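Local coordinates for protein glutathione peroxidase (Hypocrea jecorina, PDB 6VPD) that probably reduces hydroperoxides to alcohols at the expense of thioredoxin, acting as a glutathione peroxidase-like thioredoxin peroxidase, at residues A[49-54]-A[184-189]; A[72-77]-A[83-88]. All coordinates share one frame; numbering follows the deposited sequence.

Both contacts are buried and join a helix to neighbouring parallel strands of one sheet. Contact 1 sets the end of helix 176-188 on the start of strand 51-58, whereas contact 2 lays helix 64-80 on strand 85-92. The strands pair directly, with Leu53 N 3.0 Å from Val86 O, and the helices meet where Ile187 CD1 lies 3.5 Å from Ile77 CG2. Contact 1 is small, purely aliphatic across the interface, and bordered by polar groups at the helix end. Contact 2 buries about twice the surface (256 against 129 Å²), uses two aromatic rings, and has a partly exposed margin at Tyr74.

Contact 1 (A[49-54]-A[184-189]); sequences GKVVLV and IEAIKQ
Val51 meets the last turn of helix 176-188 through its two methyl groups, and Ala186 and Ile187 receive them. The interaction between the segments is wholly apolar. CG2 of Val51 reaches the helix between two successive residues: it lies 3.7 Å from Ala186 CB and also 3.7 Å from Ile187 CG1. It touches backbone as well, with Val51 CG2 3.6 Å from the carbonyl carbon of Ala186. CG1 takes a smaller share, lying 3.8 Å from Ala186 CB. With CG1 trans to the valine nitrogen (chi1 176°), CG2 is placed on the nitrogen's side of the side chain, and both branches can bear on the one small methyl. Ile187 offers its flank: the first carbon of its longer branch, CG1, lies 4.0 Å from Val51 CB, and the branch goes on to pack against Ile77 of helix 64-80.

Polar interactions border this patch without passing directly from one segment to the other. Arg162 bridges them, its NH1 hydrogen-bonded to Gly49 O and its NH2 to Ile187 O, while NH2 also forms a salt bridge with Asp84. The backbone of Val51 is hydrogen-bonded to Asp84, just before strand 85-92, and to Val86 within it.

The chemistry is therefore that of shape rather than direction: a branched side chain fits a small residue on the helix, and the carbonyls near the end of the helix and the start of the strand are tied together by a single guanidinium group, whose positive charge is likely to suit the carbonyl-rich helix end.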
ATOM      1  N   GLY A  49     -24.943 -17.052  -4.182  1.00 37.82           N
ATOM      2  CA  GLY A  49     -24.992 -17.147  -5.627  1.00 35.95           C
ATOM      3  C   GLY A  49     -24.652 -15.874  -6.371  1.00 44.80           C
ATOM      4  O   GLY A  49     -24.814 -15.833  -7.601  1.00 41.93           O
ATOM      5  N   LYS A  50     -24.197 -14.832  -5.671  1.00 39.37           N
ATOM      6  CA  LYS A  50     -23.777 -13.581  -6.280  1.00 38.10           C
ATOM      7  C   LYS A  50     -22.271 -13.419  -6.135  1.00 40.32           C
ATOM      8  O   LYS A  50     -21.611 -14.134  -5.375  1.00 37.86           O
ATOM      9  CB  LYS A  50     -24.488 -12.381  -5.644  1.00 40.15           C
ATOM     10  CG  LYS A  50     -25.962 -12.588  -5.354  1.00 43.89           C
ATOM     11  CD  LYS A  50     -26.790 -12.567  -6.622  1.00 53.72           C
ATOM     12  CE  LYS A  50     -28.260 -12.312  -6.316  1.00 55.63           C
ATOM     13  NZ  LYS A  50     -28.431 -10.970  -5.722  1.00 45.87           N
ATOM     14  N   VAL A  51     -21.729 -12.457  -6.879  1.00 40.74           N
ATOM     15  CA  VAL A  51     -20.312 -12.122  -6.823  1.00 38.91           C
ATOM     16  C   VAL A  51     -20.173 -10.942  -5.875  1.00 34.72           C
ATOM     17  O   VAL A  51     -20.854  -9.925  -6.046  1.00 33.78           O
ATOM     18  CB  VAL A  51     -19.761 -11.797  -8.224  1.00 38.21           C
ATOM     19  CG1 VAL A  51     -18.307 -11.353  -8.163  1.00 34.63           C
ATOM     20  CG2 VAL A  51     -19.910 -13.010  -9.133  1.00 33.32           C
ATOM     21  N   VAL A  52     -19.320 -11.089  -4.862  1.00 34.15           N
ATOM     22  CA  VAL A  52     -19.186 -10.130  -3.769  1.00 34.81           C
ATOM     23  C   VAL A  52     -17.739  -9.643  -3.702  1.00 35.20           C
ATOM     24  O   VAL A  52     -16.796 -10.446  -3.747  1.00 30.11           O
ATOM     25  CB  VAL A  52     -19.602 -10.741  -2.414  1.00 34.08           C
ATOM     26  CG1 VAL A  52     -19.601  -9.661  -1.333  1.00 33.88           C
ATOM     27  CG2 VAL A  52     -20.955 -11.430  -2.499  1.00 33.21           C
ATOM     28  N   LEU A  53     -17.566  -8.331  -3.579  1.00 34.16           N
ATOM     29  CA  LEU A  53     -16.257  -7.736  -3.389  1.00 29.10           C
ATOM     30  C   LEU A  53     -16.227  -7.137  -1.991  1.00 29.74           C
ATOM     31  O   LEU A  53     -17.007  -6.229  -1.686  1.00 32.91           O
ATOM     32  CB  LEU A  53     -15.964  -6.682  -4.455  1.00 28.86           C
ATOM     33  CG  LEU A  53     -14.538  -6.141  -4.277  1.00 32.69           C
ATOM     34  CD1 LEU A  53     -13.473  -7.114  -4.823  1.00 30.55           C
ATOM     35  CD2 LEU A  53     -14.374  -4.760  -4.835  1.00 25.14           C
ATOM     36  N   VAL A  54     -15.345  -7.657  -1.141  1.00 27.86           N
ATOM     37  CA  VAL A  54     -15.277  -7.281   0.262  1.00 27.38           C
ATOM     38  C   VAL A  54     -14.102  -6.340   0.388  1.00 31.99           C
ATOM     39  O   VAL A  54     -13.014  -6.633  -0.116  1.00 33.94           O
ATOM     40  CB  VAL A  54     -15.104  -8.513   1.175  1.00 30.98           C
ATOM     41  CG1 VAL A  54     -14.858  -8.088   2.603  1.00 31.29           C
ATOM     42  CG2 VAL A  54     -16.315  -9.442   1.104  1.00 29.59           C
ATOM     43  N   ILE A 184     -16.182  -9.737 -13.682  1.00 39.86           N
ATOM     44  CA  ILE A 184     -17.070 -10.102 -14.784  1.00 42.48           C
ATOM     45  C   ILE A 184     -16.928 -11.582 -15.160  1.00 39.74           C
ATOM     46  O   ILE A 184     -17.925 -12.245 -15.480  1.00 34.82           O
ATOM     47  CB  ILE A 184     -16.798  -9.134 -15.953  1.00 38.92           C
ATOM     48  CG1 ILE A 184     -17.446  -7.784 -15.637  1.00 39.72           C
ATOM     49  CG2 ILE A 184     -17.276  -9.683 -17.282  1.00 33.61           C
ATOM     50  CD1 ILE A 184     -16.872  -6.637 -16.430  1.00 43.41           C
ATOM     51  N   GLU A 185     -15.711 -12.138 -15.077  1.00 38.70           N
ATOM     52  CA  GLU A 185     -15.542 -13.587 -15.198  1.00 41.61           C
ATOM     53  C   GLU A 185     -16.263 -14.334 -14.077  1.00 44.38           C
ATOM     54  O   GLU A 185     -16.913 -15.356 -14.323  1.00 38.41           O
ATOM     55  CB  GLU A 185     -14.059 -13.949 -15.211  1.00 38.67           C
ATOM     56  CG  GLU A 185     -13.706 -15.451 -15.399  1.00 61.22           C
ATOM     57  CD  GLU A 185     -14.679 -16.280 -16.284  1.00 78.26           C
ATOM     58  OE1 GLU A 185     -15.655 -16.859 -15.760  1.00 89.50           O
ATOM     59  OE2 GLU A 185     -14.471 -16.365 -17.519  1.00 84.13           O
ATOM     60  N   ALA A 186     -16.156 -13.854 -12.830  1.00 39.71           N
ATOM     61  CA  ALA A 186     -16.913 -14.516 -11.775  1.00 36.28           C
ATOM     62  C   ALA A 186     -18.405 -14.452 -12.065  1.00 42.42           C
ATOM     63  O   ALA A 186     -19.124 -15.418 -11.786  1.00 41.15           O
ATOM     64  CB  ALA A 186     -16.600 -13.919 -10.407  1.00 31.45           C
ATOM     65  N   ILE A 187     -18.874 -13.362 -12.693  1.00 40.49           N
ATOM     66  CA  ILE A 187     -20.305 -13.197 -12.956  1.00 42.55           C
ATOM     67  C   ILE A 187     -20.772 -14.148 -14.060  1.00 41.85           C
ATOM     68  O   ILE A 187     -21.843 -14.762 -13.956  1.00 34.39           O
ATOM     69  CB  ILE A 187     -20.621 -11.726 -13.298  1.00 39.58           C
ATOM     70  CG1 ILE A 187     -20.513 -10.850 -12.053  1.00 37.40           C
ATOM     71  CG2 ILE A 187     -22.020 -11.585 -13.940  1.00 38.06           C
ATOM     72  CD1 ILE A 187     -20.594  -9.378 -12.362  1.00 38.60           C
ATOM     73  N   LYS A 188     -19.992 -14.279 -15.141  1.00 40.81           N
ATOM     74  CA  LYS A 188     -20.410 -15.174 -16.220  1.00 39.52           C
ATOM     75  C   LYS A 188     -20.404 -16.642 -15.805  1.00 38.97           C
ATOM     76  O   LYS A 188     -20.979 -17.469 -16.517  1.00 39.70           O
ATOM     77  CB  LYS A 188     -19.522 -14.996 -17.446  1.00 35.14           C
ATOM     78  CG  LYS A 188     -19.553 -13.622 -18.080  1.00 31.87           C
ATOM     79  CD  LYS A 188     -18.569 -13.600 -19.240  1.00 32.66           C
ATOM     80  CE  LYS A 188     -18.893 -12.508 -20.215  1.00 39.07           C
ATOM     81  NZ  LYS A 188     -18.939 -11.195 -19.512  1.00 49.97           N
ATOM     82  N   GLN A 189     -19.785 -16.980 -14.684  1.00 40.13           N
ATOM     83  CA  GLN A 189     -19.734 -18.335 -14.141  1.00 43.22           C
ATOM     84  C   GLN A 189     -21.047 -18.662 -13.433  1.00 41.70           C
ATOM     85  O   GLN A 189     -21.561 -17.838 -12.675  1.00 45.09           O
ATOM     86  CB  GLN A 189     -18.571 -18.471 -13.143  1.00 44.33           C
ATOM     87  CG  GLN A 189     -17.225 -18.741 -13.764  1.00 46.54           C
ATOM     88  CD  GLN A 189     -17.134 -20.146 -14.336  1.00 61.48           C
ATOM     89  OE1 GLN A 189     -17.650 -21.112 -13.755  1.00 58.00           O
ATOM     90  NE2 GLN A 189     -16.479 -20.267 -15.483  1.00 63.28           N
TER

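Contact 2 (A[72-77]-A[83-88]); sequences SVYQAI and DDFVVL
Ile77 and Phe85 form the close-packed, fully buried part of this contact. The branch methyl CG2 of Ile77 lies 3.5 Å from Phe85 CD2 and 3.7 Å from Phe85 CB, while the other arm reaches further along the ring, Ile77 CD1 being 3.9 Å from Phe85 CE2. The isoleucine thus runs across the phenylalanine at a slant, both of its arms touching the CD2-CE2 part of the ring. Helix 176-188 covers Ile77 through Ile183 and Ile187, and strand 51-58 meets Phe85 through Val51 and Leu53.

Tyr74 forms the more open side, since it is partly exposed where Ile77 and Phe85 are buried, yet its ring still packs on the strand. With CG opposite the backbone nitrogen (chi1 177°), the tyrosine ring is carried across to the strand, where it passes Val87, with CD1 of the tyrosine 3.7 Å from CG2 of the valine. The ring edge also faces the strand backbone, where Tyr74 CE1 is 3.6 Å from Phe85 O. The two aromatic rings are inclined to each other and do not stack, with Tyr74 CD1 4.1 Å from Phe85 CE2. Cutting Tyr74 back to an alanine would probably open a gap beside Val87 CG2 and leave that flank of Phe85 less covered.

Helix 72-77 runs nearly antiparallel to strand 85-88, at 163° with their axes 9.0 Å apart. This is the return half of a beta-alpha-beta crossover, in which helix 64-80 links the parallel strands 51-58 and 85-92, a core unit of the thioredoxin fold.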
ATOM      1  N   SER A  72     -17.153   3.733  -8.696  1.00 45.66           N
ATOM      2  CA  SER A  72     -17.171   3.702 -10.154  1.00 45.50           C
ATOM      3  C   SER A  72     -17.257   2.273 -10.693  1.00 46.44           C
ATOM      4  O   SER A  72     -18.067   1.985 -11.578  1.00 50.99           O
ATOM      5  CB  SER A  72     -15.938   4.428 -10.691  1.00 46.48           C
ATOM      6  OG  SER A  72     -15.760   4.191 -12.074  1.00 48.30           O
ATOM      7  N   VAL A  73     -16.428   1.362 -10.181  1.00 51.51           N
ATOM      8  CA  VAL A  73     -16.512  -0.040 -10.594  1.00 49.42           C
ATOM      9  C   VAL A  73     -17.879  -0.628 -10.250  1.00 42.85           C
ATOM     10  O   VAL A  73     -18.398  -1.481 -10.974  1.00 44.32           O
ATOM     11  CB  VAL A  73     -15.363  -0.850  -9.954  1.00 49.74           C
ATOM     12  CG1 VAL A  73     -15.409  -2.312 -10.397  1.00 50.90           C
ATOM     13  CG2 VAL A  73     -14.028  -0.245 -10.319  1.00 49.53           C
ATOM     14  N   TYR A  74     -18.494  -0.163  -9.167  1.00 46.85           N
ATOM     15  CA  TYR A  74     -19.793  -0.689  -8.745  1.00 47.52           C
ATOM     16  C   TYR A  74     -20.927  -0.184  -9.620  1.00 52.39           C
ATOM     17  O   TYR A  74     -21.891  -0.915  -9.867  1.00 56.24           O
ATOM     18  CB  TYR A  74     -20.069  -0.303  -7.299  1.00 44.39           C
ATOM     19  CG  TYR A  74     -21.416  -0.736  -6.783  1.00 44.99           C
ATOM     20  CD1 TYR A  74     -21.732  -2.086  -6.647  1.00 39.92           C
ATOM     21  CD2 TYR A  74     -22.359   0.206  -6.386  1.00 48.48           C
ATOM     22  CE1 TYR A  74     -22.952  -2.481  -6.148  1.00 40.36           C
ATOM     23  CE2 TYR A  74     -23.581  -0.179  -5.881  1.00 45.92           C
ATOM     24  CZ  TYR A  74     -23.875  -1.519  -5.763  1.00 45.51           C
ATOM     25  OH  TYR A  74     -25.101  -1.893  -5.264  1.00 48.51           O
ATOM     26  N   GLN A  75     -20.871   1.081 -10.048  1.00 56.14           N
ATOM     27  CA  GLN A  75     -21.877   1.559 -10.991  1.00 54.25           C
ATOM     28  C   GLN A  75     -21.746   0.838 -12.326  1.00 52.79           C
ATOM     29  O   GLN A  75     -22.741   0.349 -12.870  1.00 54.40           O
ATOM     30  CB  GLN A  75     -21.779   3.074 -11.185  1.00 50.27           C
ATOM     31  CG  GLN A  75     -21.953   3.895  -9.933  1.00 49.76           C
ATOM     32  CD  GLN A  75     -23.349   3.810  -9.338  1.00 60.50           C
ATOM     33  OE1 GLN A  75     -24.218   3.092  -9.836  1.00 67.35           O
ATOM     34  NE2 GLN A  75     -23.572   4.552  -8.259  1.00 70.86           N
ATOM     35  N   ALA A  76     -20.522   0.767 -12.863  1.00 46.83           N
ATOM     36  CA  ALA A  76     -20.239   0.069 -14.109  1.00 40.83           C
ATOM     37  C   ALA A  76     -20.893  -1.307 -14.120  1.00 52.60           C
ATOM     38  O   ALA A  76     -21.898  -1.522 -14.804  1.00 53.52           O
ATOM     39  CB  ALA A  76     -18.733  -0.061 -14.311  1.00 41.27           C
ATOM     40  N   ILE A  77     -20.359  -2.233 -13.321  1.00 50.58           N
ATOM     41  CA  ILE A  77     -20.859  -3.602 -13.317  1.00 47.38           C
ATOM     42  C   ILE A  77     -22.341  -3.670 -12.954  1.00 49.35           C
ATOM     43  O   ILE A  77     -23.045  -4.590 -13.386  1.00 52.16           O
ATOM     44  CB  ILE A  77     -19.980  -4.443 -12.375  1.00 48.08           C
ATOM     45  CG1 ILE A  77     -18.547  -4.454 -12.901  1.00 43.02           C
ATOM     46  CG2 ILE A  77     -20.511  -5.866 -12.240  1.00 45.17           C
ATOM     47  CD1 ILE A  77     -17.543  -4.818 -11.851  1.00 46.39           C
ATOM     48  N   ASP A  83     -27.804  -6.532 -10.174  1.00 53.18           N
ATOM     49  CA  ASP A  83     -28.062  -7.484  -9.090  1.00 54.57           C
ATOM     50  C   ASP A  83     -27.042  -8.620  -9.063  1.00 54.46           C
ATOM     51  O   ASP A  83     -27.041  -9.438  -8.130  1.00 53.91           O
ATOM     52  CB  ASP A  83     -29.476  -8.076  -9.185  1.00 66.29           C
ATOM     53  CG  ASP A  83     -30.569  -7.111  -8.730  1.00 69.13           C
ATOM     54  OD1 ASP A  83     -30.311  -5.884  -8.619  1.00 62.67           O
ATOM     55  OD2 ASP A  83     -31.706  -7.602  -8.520  1.00 69.61           O
ATOM     56  N   ASP A  84     -26.167  -8.689 -10.072  1.00 50.15           N
ATOM     57  CA  ASP A  84     -25.187  -9.773 -10.124  1.00 51.31           C
ATOM     58  C   ASP A  84     -24.073  -9.626  -9.103  1.00 46.94           C
ATOM     59  O   ASP A  84     -23.407 -10.626  -8.801  1.00 46.96           O
ATOM     60  CB  ASP A  84     -24.549  -9.858 -11.505  1.00 48.56           C
ATOM     61  CG  ASP A  84     -25.445 -10.506 -12.507  1.00 52.15           C
ATOM     62  OD1 ASP A  84     -25.438 -11.758 -12.541  1.00 49.00           O
ATOM     63  OD2 ASP A  84     -26.156  -9.770 -13.244  1.00 57.90           O
ATOM     64  N   PHE A  85     -23.876  -8.420  -8.558  1.00 43.21           N
ATOM     65  CA  PHE A  85     -22.601  -8.026  -7.966  1.00 41.02           C
ATOM     66  C   PHE A  85     -22.821  -7.000  -6.856  1.00 42.83           C
ATOM     67  O   PHE A  85     -23.372  -5.927  -7.107  1.00 45.22           O
ATOM     68  CB  PHE A  85     -21.683  -7.464  -9.061  1.00 35.22           C
ATOM     69  CG  PHE A  85     -20.452  -6.795  -8.536  1.00 39.62           C
ATOM     70  CD1 PHE A  85     -19.530  -7.509  -7.764  1.00 38.67           C
ATOM     71  CD2 PHE A  85     -20.217  -5.446  -8.794  1.00 38.73           C
ATOM     72  CE1 PHE A  85     -18.398  -6.894  -7.257  1.00 36.14           C
ATOM     73  CE2 PHE A  85     -19.095  -4.821  -8.308  1.00 37.34           C
ATOM     74  CZ  PHE A  85     -18.172  -5.546  -7.530  1.00 35.99           C
ATOM     75  N   VAL A  86     -22.381  -7.313  -5.633  1.00 38.51           N
ATOM     76  CA  VAL A  86     -22.506  -6.408  -4.495  1.00 40.77           C
ATOM     77  C   VAL A  86     -21.121  -6.113  -3.918  1.00 41.94           C
ATOM     78  O   VAL A  86     -20.248  -6.988  -3.874  1.00 39.76           O
ATOM     79  CB  VAL A  86     -23.449  -6.986  -3.419  1.00 43.46           C
ATOM     80  CG1 VAL A  86     -23.110  -8.420  -3.127  1.00 43.93           C
ATOM     81  CG2 VAL A  86     -23.382  -6.172  -2.147  1.00 42.83           C
ATOM     82  N   VAL A  87     -20.919  -4.867  -3.497  1.00 40.77           N
ATOM     83  CA  VAL A  87     -19.716  -4.427  -2.808  1.00 34.90           C
ATOM     84  C   VAL A  87     -20.071  -4.211  -1.341  1.00 39.05           C
ATOM     85  O   VAL A  87     -21.051  -3.518  -1.027  1.00 38.25           O
ATOM     86  CB  VAL A  87     -19.163  -3.136  -3.438  1.00 42.54           C
ATOM     87  CG1 VAL A  87     -17.978  -2.587  -2.633  1.00 39.37           C
ATOM     88  CG2 VAL A  87     -18.791  -3.372  -4.909  1.00 31.90           C
ATOM     89  N   LEU A  88     -19.297  -4.825  -0.447  1.00 37.84           N
ATOM     90  CA  LEU A  88     -19.492  -4.687   0.993  1.00 41.02           C
ATOM     91  C   LEU A  88     -18.279  -3.969   1.565  1.00 36.97           C
ATOM     92  O   LEU A  88     -17.174  -4.530   1.589  1.00 42.00           O
ATOM     93  CB  LEU A  88     -19.698  -6.052   1.661  1.00 33.21           C
ATOM     94  CG  LEU A  88     -20.924  -6.843   1.195  1.00 38.75           C
ATOM     95  CD1 LEU A  88     -21.177  -8.089   2.063  1.00 38.88           C
ATOM     96  CD2 LEU A  88     -22.164  -5.964   1.176  1.00 41.83           C
TER